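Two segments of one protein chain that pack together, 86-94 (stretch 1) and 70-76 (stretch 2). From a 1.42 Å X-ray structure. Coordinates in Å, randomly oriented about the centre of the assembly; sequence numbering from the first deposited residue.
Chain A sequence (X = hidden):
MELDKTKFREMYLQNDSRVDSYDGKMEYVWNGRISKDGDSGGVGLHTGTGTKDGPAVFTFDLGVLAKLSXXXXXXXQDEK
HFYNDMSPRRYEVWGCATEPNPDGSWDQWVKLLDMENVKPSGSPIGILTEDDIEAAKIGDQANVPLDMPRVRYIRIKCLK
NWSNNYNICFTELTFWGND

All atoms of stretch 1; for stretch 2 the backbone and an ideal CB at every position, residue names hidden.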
HETATM    1  N   MSE A  86      -2.694  -9.941  19.156  1.00  9.59           N
HETATM    2  CA  MSE A  86      -2.141 -10.526  17.945  1.00  7.66           C
HETATM    3  C   MSE A  86      -0.663 -10.123  17.797  1.00  7.79           C
HETATM    4  O   MSE A  86      -0.086 -10.198  16.692  1.00  8.03           O
HETATM    5  CB  MSE A  86      -2.926 -10.174  16.683  1.00  8.80           C
HETATM    6  CG  MSE A  86      -4.417 -10.409  16.789  1.00 11.22           C
HETATM    7 SE   MSE A  86      -4.940 -12.219  17.315  1.00 14.06          SE
HETATM    8  CE  MSE A  86      -6.042 -11.755  18.860  1.00 14.90           C
ATOM      9  N   SER A  87      -0.022  -9.675  18.875  1.00  8.23           N
ATOM     10  CA  SER A  87       1.380  -9.316  18.819  1.00  6.77           C
ATOM     11  C   SER A  87       2.208 -10.543  18.450  1.00  7.52           C
ATOM     12  O   SER A  87       1.964 -11.678  18.897  1.00  8.55           O
ATOM     13  CB  SER A  87       1.806  -8.801  20.152  1.00  8.28           C
ATOM     14  OG  SER A  87       1.075  -7.611  20.477  1.00  8.84           O
ATOM     15  N   PRO A  88       3.259 -10.378  17.626  1.00  7.73           N
ATOM     16  CA  PRO A  88       3.995 -11.575  17.147  1.00  6.70           C
ATOM     17  C   PRO A  88       4.814 -12.204  18.275  1.00  7.47           C
ATOM     18  O   PRO A  88       5.378 -11.524  19.161  1.00  9.17           O
ATOM     19  CB  PRO A  88       4.889 -10.967  16.031  1.00  8.68           C
ATOM     20  CG  PRO A  88       5.096  -9.524  16.478  1.00  6.97           C
ATOM     21  CD  PRO A  88       3.772  -9.097  17.083  1.00  7.83           C
ATOM     22  N   ARG A  89       4.871 -13.550  18.231  1.00  8.41           N
ATOM     23  CA  ARG A  89       5.705 -14.286  19.203  1.00  9.52           C
ATOM     24  C   ARG A  89       6.829 -15.019  18.471  1.00  8.87           C
ATOM     25  O   ARG A  89       7.991 -14.902  18.859  1.00 10.70           O
ATOM     26  CB  ARG A  89       4.850 -15.258  20.028  1.00  9.70           C
ATOM     27  CG  ARG A  89       5.672 -16.034  21.041  1.00 10.38           C
ATOM     28  CD  ARG A  89       4.768 -16.867  21.944  1.00 12.44           C
ATOM     29  NE  ARG A  89       5.558 -17.545  22.977  1.00 14.17           N
ATOM     30  CZ  ARG A  89       5.031 -18.370  23.879  1.00 16.11           C
ATOM     31  NH1 ARG A  89       3.732 -18.646  23.818  1.00 17.27           N
ATOM     32  NH2 ARG A  89       5.780 -18.840  24.869  1.00 17.74           N
ATOM     33  N   ARG A  90       6.517 -15.788  17.409  1.00  9.36           N
ATOM     34  CA  ARG A  90       7.561 -16.364  16.564  1.00  9.57           C
ATOM     35  C   ARG A  90       7.346 -15.894  15.131  1.00  8.61           C
ATOM     36  O   ARG A  90       6.213 -15.960  14.647  1.00  9.56           O
ATOM     37  CB  ARG A  90       7.413 -17.887  16.556  1.00 11.09           C
ATOM     38  CG  ARG A  90       7.912 -18.509  17.862  1.00 14.92           C
ATOM     39  CD  ARG A  90       9.442 -18.619  17.862  1.00 20.35           C
ATOM     40  NE  ARG A  90       9.888 -19.539  16.802  1.00 28.91           N
ATOM     41  CZ  ARG A  90      10.478 -19.316  15.586  1.00 29.84           C
ATOM     42  NH1 ARG A  90      10.818 -18.106  15.101  1.00 24.67           N
ATOM     43  NH2 ARG A  90      10.691 -20.384  14.831  1.00 41.42           N
ATOM     44  N   TYR A  91       8.387 -15.308  14.545  1.00  8.19           N
ATOM     45  CA  TYR A  91       8.203 -14.697  13.230  1.00  7.68           C
ATOM     46  C   TYR A  91       9.539 -14.674  12.519  1.00  8.49           C
ATOM     47  O   TYR A  91      10.561 -14.977  13.122  1.00  9.94           O
ATOM     48  CB  TYR A  91       7.593 -13.273  13.348  1.00  8.85           C
ATOM     49  CG  TYR A  91       8.357 -12.258  14.175  1.00  7.53           C
ATOM     50  CD1 TYR A  91       8.323 -12.262  15.576  1.00  8.77           C
ATOM     51  CD2 TYR A  91       9.091 -11.266  13.529  1.00  9.22           C
ATOM     52  CE1 TYR A  91       8.988 -11.268  16.291  1.00  9.36           C
ATOM     53  CE2 TYR A  91       9.748 -10.273  14.256  1.00  8.67           C
ATOM     54  CZ  TYR A  91       9.694 -10.270  15.643  1.00  9.83           C
ATOM     55  OH  TYR A  91      10.341  -9.291  16.357  1.00 10.03           O
ATOM     56  N   GLU A  92       9.477 -14.407  11.210  1.00  8.78           N
ATOM     57  CA  GLU A  92      10.691 -14.474  10.424  1.00  8.05           C
ATOM     58  C   GLU A  92      10.824 -13.226   9.553  1.00  7.33           C
ATOM     59  O   GLU A  92       9.805 -12.662   9.117  1.00  9.06           O
ATOM     60  CB  GLU A  92      10.701 -15.679   9.472  1.00  9.07           C
ATOM     61  CG  GLU A  92      10.713 -17.006  10.217  1.00 11.57           C
ATOM     62  CD  GLU A  92      10.414 -18.209   9.350  1.00 14.49           C
ATOM     63  OE1 GLU A  92      10.026 -18.059   8.181  1.00 13.26           O
ATOM     64  OE2 GLU A  92      10.708 -19.276   9.832  1.00 15.49           O
ATOM     65  N   VAL A  93      12.066 -12.797   9.276  1.00  7.35           N
ATOM     66  CA  VAL A  93      12.326 -11.713   8.329  1.00  7.88           C
ATOM     67  C   VAL A  93      13.037 -12.299   7.137  1.00  5.82           C
ATOM     68  O   VAL A  93      14.067 -12.973   7.331  1.00  7.54           O
ATOM     69  CB  VAL A  93      13.157 -10.555   8.973  1.00  7.36           C
ATOM     70  CG1 VAL A  93      13.277  -9.379   8.018  1.00 10.62           C
ATOM     71  CG2 VAL A  93      12.543 -10.166  10.302  1.00  7.80           C
ATOM     72  N   TRP A  94      12.549 -12.018   5.923  1.00  5.59           N
ATOM     73  CA  TRP A  94      13.097 -12.579   4.680  1.00  6.25           C
ATOM     74  C   TRP A  94      13.426 -11.396   3.764  1.00  6.63           C
ATOM     75  O   TRP A  94      12.864 -10.284   3.877  1.00  6.85           O
ATOM     76  CB  TRP A  94      12.109 -13.506   3.929  1.00  7.97           C
ATOM     77  CG  TRP A  94      11.754 -14.758   4.636  1.00  6.91           C
ATOM     78  CD1 TRP A  94      11.155 -14.895   5.881  1.00  8.23           C
ATOM     79  CD2 TRP A  94      12.025 -16.090   4.177  1.00  8.33           C
ATOM     80  NE1 TRP A  94      10.884 -16.272   6.126  1.00  8.61           N
ATOM     81  CE2 TRP A  94      11.468 -17.002   5.108  1.00  9.76           C
ATOM     82  CE3 TRP A  94      12.743 -16.561   3.067  1.00  8.40           C
ATOM     83  CZ2 TRP A  94      11.597 -18.394   4.900  1.00  9.96           C
ATOM     84  CZ3 TRP A  94      12.806 -17.940   2.821  1.00 10.75           C
ATOM     85  CH2 TRP A  94      12.222 -18.828   3.739  1.00  8.85           C
ATOM     86  N   UNK A  70      21.242  -4.550  11.501  1.00  7.86           N
ATOM     87  CA  UNK A  70      20.388  -4.799  12.646  1.00  7.53           C
ATOM     88  C   UNK A  70      18.930  -4.590  12.263  1.00  5.82           C
ATOM     89  O   UNK A  70      18.598  -3.876  11.270  1.00  7.79           O
ATOM     90  CB  UNK A  70      20.774  -3.892  13.816  1.00  7.53           C
ATOM     91  N   UNK A  71      18.057  -5.227  13.083  1.00  7.28           N
ATOM     92  CA  UNK A  71      16.612  -5.167  12.930  1.00  6.23           C
ATOM     93  C   UNK A  71      15.975  -5.013  14.299  1.00  6.95           C
ATOM     94  O   UNK A  71      16.460  -5.641  15.269  1.00  8.12           O
ATOM     95  CB  UNK A  71      16.080  -6.412  12.218  1.00  6.23           C
ATOM     96  N   UNK A  72      14.935  -4.210  14.393  1.00  7.61           N
ATOM     97  CA  UNK A  72      14.165  -4.120  15.635  1.00  6.19           C
ATOM     98  C   UNK A  72      12.687  -4.056  15.314  1.00  5.88           C
ATOM     99  O   UNK A  72      12.300  -3.515  14.272  1.00  7.37           O
ATOM    100  CB  UNK A  72      14.586  -2.901  16.458  1.00  6.19           C
ATOM    101  N   UNK A  73      11.823  -4.470  16.235  1.00  7.09           N
ATOM    102  CA  UNK A  73      10.396  -4.468  16.055  1.00  6.28           C
ATOM    103  C   UNK A  73       9.757  -4.215  17.413  1.00  6.75           C
ATOM    104  O   UNK A  73      10.146  -4.874  18.395  1.00  7.47           O
ATOM    105  CB  UNK A  73       9.910  -5.781  15.437  1.00  6.28           C
ATOM    106  N   UNK A  74       8.719  -3.368  17.438  1.00  6.98           N
ATOM    107  CA  UNK A  74       7.993  -3.035  18.672  1.00  6.24           C
ATOM    108  C   UNK A  74       6.528  -3.453  18.517  1.00  6.05           C
ATOM    109  O   UNK A  74       5.863  -3.036  17.581  1.00  6.58           O
ATOM    110  CB  UNK A  74       8.099  -1.542  18.987  1.00  6.24           C
ATOM    111  N   UNK A  75       6.004  -4.087  19.540  1.00  6.39           N
ATOM    112  CA  UNK A  75       4.589  -4.313  19.759  1.00  7.34           C
ATOM    113  C   UNK A  75       3.881  -2.982  20.089  1.00  7.36           C
ATOM    114  O   UNK A  75       4.493  -2.021  20.579  1.00  8.28           O
ATOM    115  CB  UNK A  75       4.384  -5.331  20.883  1.00  7.34           C
ATOM    116  N   UNK A  76       2.571  -2.943  19.803  1.00  8.09           N
ATOM    117  CA  UNK A  76       1.784  -1.760  20.182  1.00  7.95           C
ATOM    118  C   UNK A  76       1.908  -1.612  21.720  1.00  8.22           C
ATOM    119  O   UNK A  76       1.902  -2.596  22.483  1.00  9.48           O
ATOM    120  CB  UNK A  76       0.324  -1.893  19.744  1.00  7.95           C
TER

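Stretch 2 runs as an extended strand from 70 to 74 and then leaves it. Its axis passes that of strand 91-94 at 10.5 Å with 138° between their N-to-C directions, too far apart for backbone pairing, so the two must meet through side chains.

Position 70 has phi/psi of -149/158 and no atom of stretch 1 within 5.5 Å of its ideal CB. Stretch 1 therefore sets no demand there, and polar, charged or apolar residues would all be compatible. The deposited residue is Arg 70, whose side chain stays out of reach of stretch 1 and makes its hydrogen bonds elsewhere in the structure.

At position 71 the CA-to-CB bond points toward stretch 1, yet the ideal CB again has nothing within 5.5 Å. The CA of position 71 lies 9.1 Å from Val 93 CA, the nearest CA across the gap. What lies ahead is the methyl CG2 of Val 93 and the ring of Tyr 91, an apolar surface that only a side chain of some reach can touch: Leu, Met, Phe or another large apolar group would suit. The residue is Phe 71, with chi1 in t (171°). Val 93 CG2 sits over one face of its ring, 4.0 Å from the centroid of the Phe 71 ring and 19° off the normal, a CH-pi contact. Tyr 91 approaches differently: Tyr 91 CE2 lies 4.2 Å from Phe 71 CE2, and each of these atoms is near the plane of the other's ring, so the two rings meet edge to edge and do not stack.

Position 72 points away, as strand alternation predicts, and stretch 1 cannot discriminate among candidates. It is Ala 72.

Position 73 turns toward stretch 1 again, and here the fit is closer: the ideal CB is already 3.7 Å from Tyr 91 OH. Beyond it lie the Tyr 91 ring and the Pro 88 ring, favouring a medium-sized apolar chain such as Leu, Ile or Met. Leu 73 is found, with chi1 in t and chi2 between wells at 146°. Leu 73 CD1 is 4.0 Å from Tyr 91 CE2; Leu 73 CD2 is 4.0 Å from Pro 88 CG and also 4.0 Å from Tyr 91 OH, so both methyls pack on Tyr 91 and CD2 reaches Pro 88 as well. Tyr 91 OH, 3.7 Å from Leu 73 CB, has its hydrogen bond elsewhere in the structure.

Position 74 points away and is unconstrained by stretch 1; it is Trp 74.

Position 75 faces stretch 1 at close range, its CA 6.0 Å from Ser 87 CA and its ideal CB 4.0 Å from Ser 87 OG. A small residue, Ala or Ser, would suit such proximity, although the hydroxyl could also attract a polar group. Ala 75 is deposited, its CB 4.0 Å from Ser 87 OG in simple van der Waals contact.

Position 76 points sideways, leaving several types possible. Ile 76 contributes mainly through its backbone: a water accepts from Ile 76 N (2.9 Å to the water O) and donates to Ser 87 OG (2.8 Å from the same O), bridging stretches that share no direct hydrogen bond.

Stretch 2 70-76: RFALWAI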
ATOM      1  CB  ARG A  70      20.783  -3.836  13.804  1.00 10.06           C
ATOM      2  CG  ARG A  70      22.221  -3.982  14.307  1.00  9.53           C
ATOM      3  CD  ARG A  70      22.434  -3.322  15.676  1.00 12.97           C
ATOM      4  NE  ARG A  70      21.964  -4.073  16.835  1.00  9.81           N
ATOM      5  CZ  ARG A  70      20.803  -3.876  17.444  1.00  9.54           C
ATOM      6  NH1 ARG A  70      20.115  -2.743  17.201  1.00 10.43           N
ATOM      7  NH2 ARG A  70      20.359  -4.621  18.427  1.00 12.89           N
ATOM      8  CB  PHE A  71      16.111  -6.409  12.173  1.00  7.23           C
ATOM      9  CG  PHE A  71      14.617  -6.546  12.151  1.00  7.52           C
ATOM     10  CD1 PHE A  71      13.836  -5.802  11.274  1.00  9.09           C
ATOM     11  CD2 PHE A  71      13.998  -7.331  13.135  1.00  7.58           C
ATOM     12  CE1 PHE A  71      12.461  -5.997  11.292  1.00 10.58           C
ATOM     13  CE2 PHE A  71      12.642  -7.523  13.108  1.00  8.94           C
ATOM     14  CZ  PHE A  71      11.878  -6.858  12.206  1.00  8.40           C
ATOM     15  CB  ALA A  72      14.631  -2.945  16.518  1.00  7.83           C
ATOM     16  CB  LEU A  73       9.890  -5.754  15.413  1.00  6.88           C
ATOM     17  CG  LEU A  73       8.368  -5.857  15.117  1.00  6.70           C
ATOM     18  CD1 LEU A  73       8.135  -6.682  13.831  1.00  7.53           C
ATOM     19  CD2 LEU A  73       7.576  -6.444  16.312  1.00  8.69           C
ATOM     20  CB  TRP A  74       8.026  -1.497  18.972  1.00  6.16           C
ATOM     21  CG  TRP A  74       9.404  -1.064  19.355  1.00  7.20           C
ATOM     22  CD1 TRP A  74       9.837  -0.868  20.632  1.00  9.47           C
ATOM     23  CD2 TRP A  74      10.558  -0.789  18.494  1.00  6.46           C
ATOM     24  NE1 TRP A  74      11.153  -0.452  20.625  1.00  7.92           N
ATOM     25  CE2 TRP A  74      11.617  -0.358  19.320  1.00  7.53           C
ATOM     26  CE3 TRP A  74      10.782  -0.679  17.126  1.00  8.27           C
ATOM     27  CZ2 TRP A  74      12.866   0.047  18.866  1.00  8.66           C
ATOM     28  CZ3 TRP A  74      12.009  -0.277  16.621  1.00  9.37           C
ATOM     29  CH2 TRP A  74      13.066   0.056  17.497  1.00  9.30           C
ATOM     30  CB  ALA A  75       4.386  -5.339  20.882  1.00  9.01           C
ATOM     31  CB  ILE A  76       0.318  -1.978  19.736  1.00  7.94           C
ATOM     32  CG1 ILE A  76       0.231  -2.022  18.191  1.00  9.59           C
ATOM     33  CG2 ILE A  76      -0.650  -0.928  20.342  1.00 10.87           C
ATOM     34  CD1 ILE A  76      -1.098  -2.598  17.683  1.00 10.61           C
TER
HETATM   35  O   HOH W   1       1.476  -5.442  18.831  1.00  9.12           O
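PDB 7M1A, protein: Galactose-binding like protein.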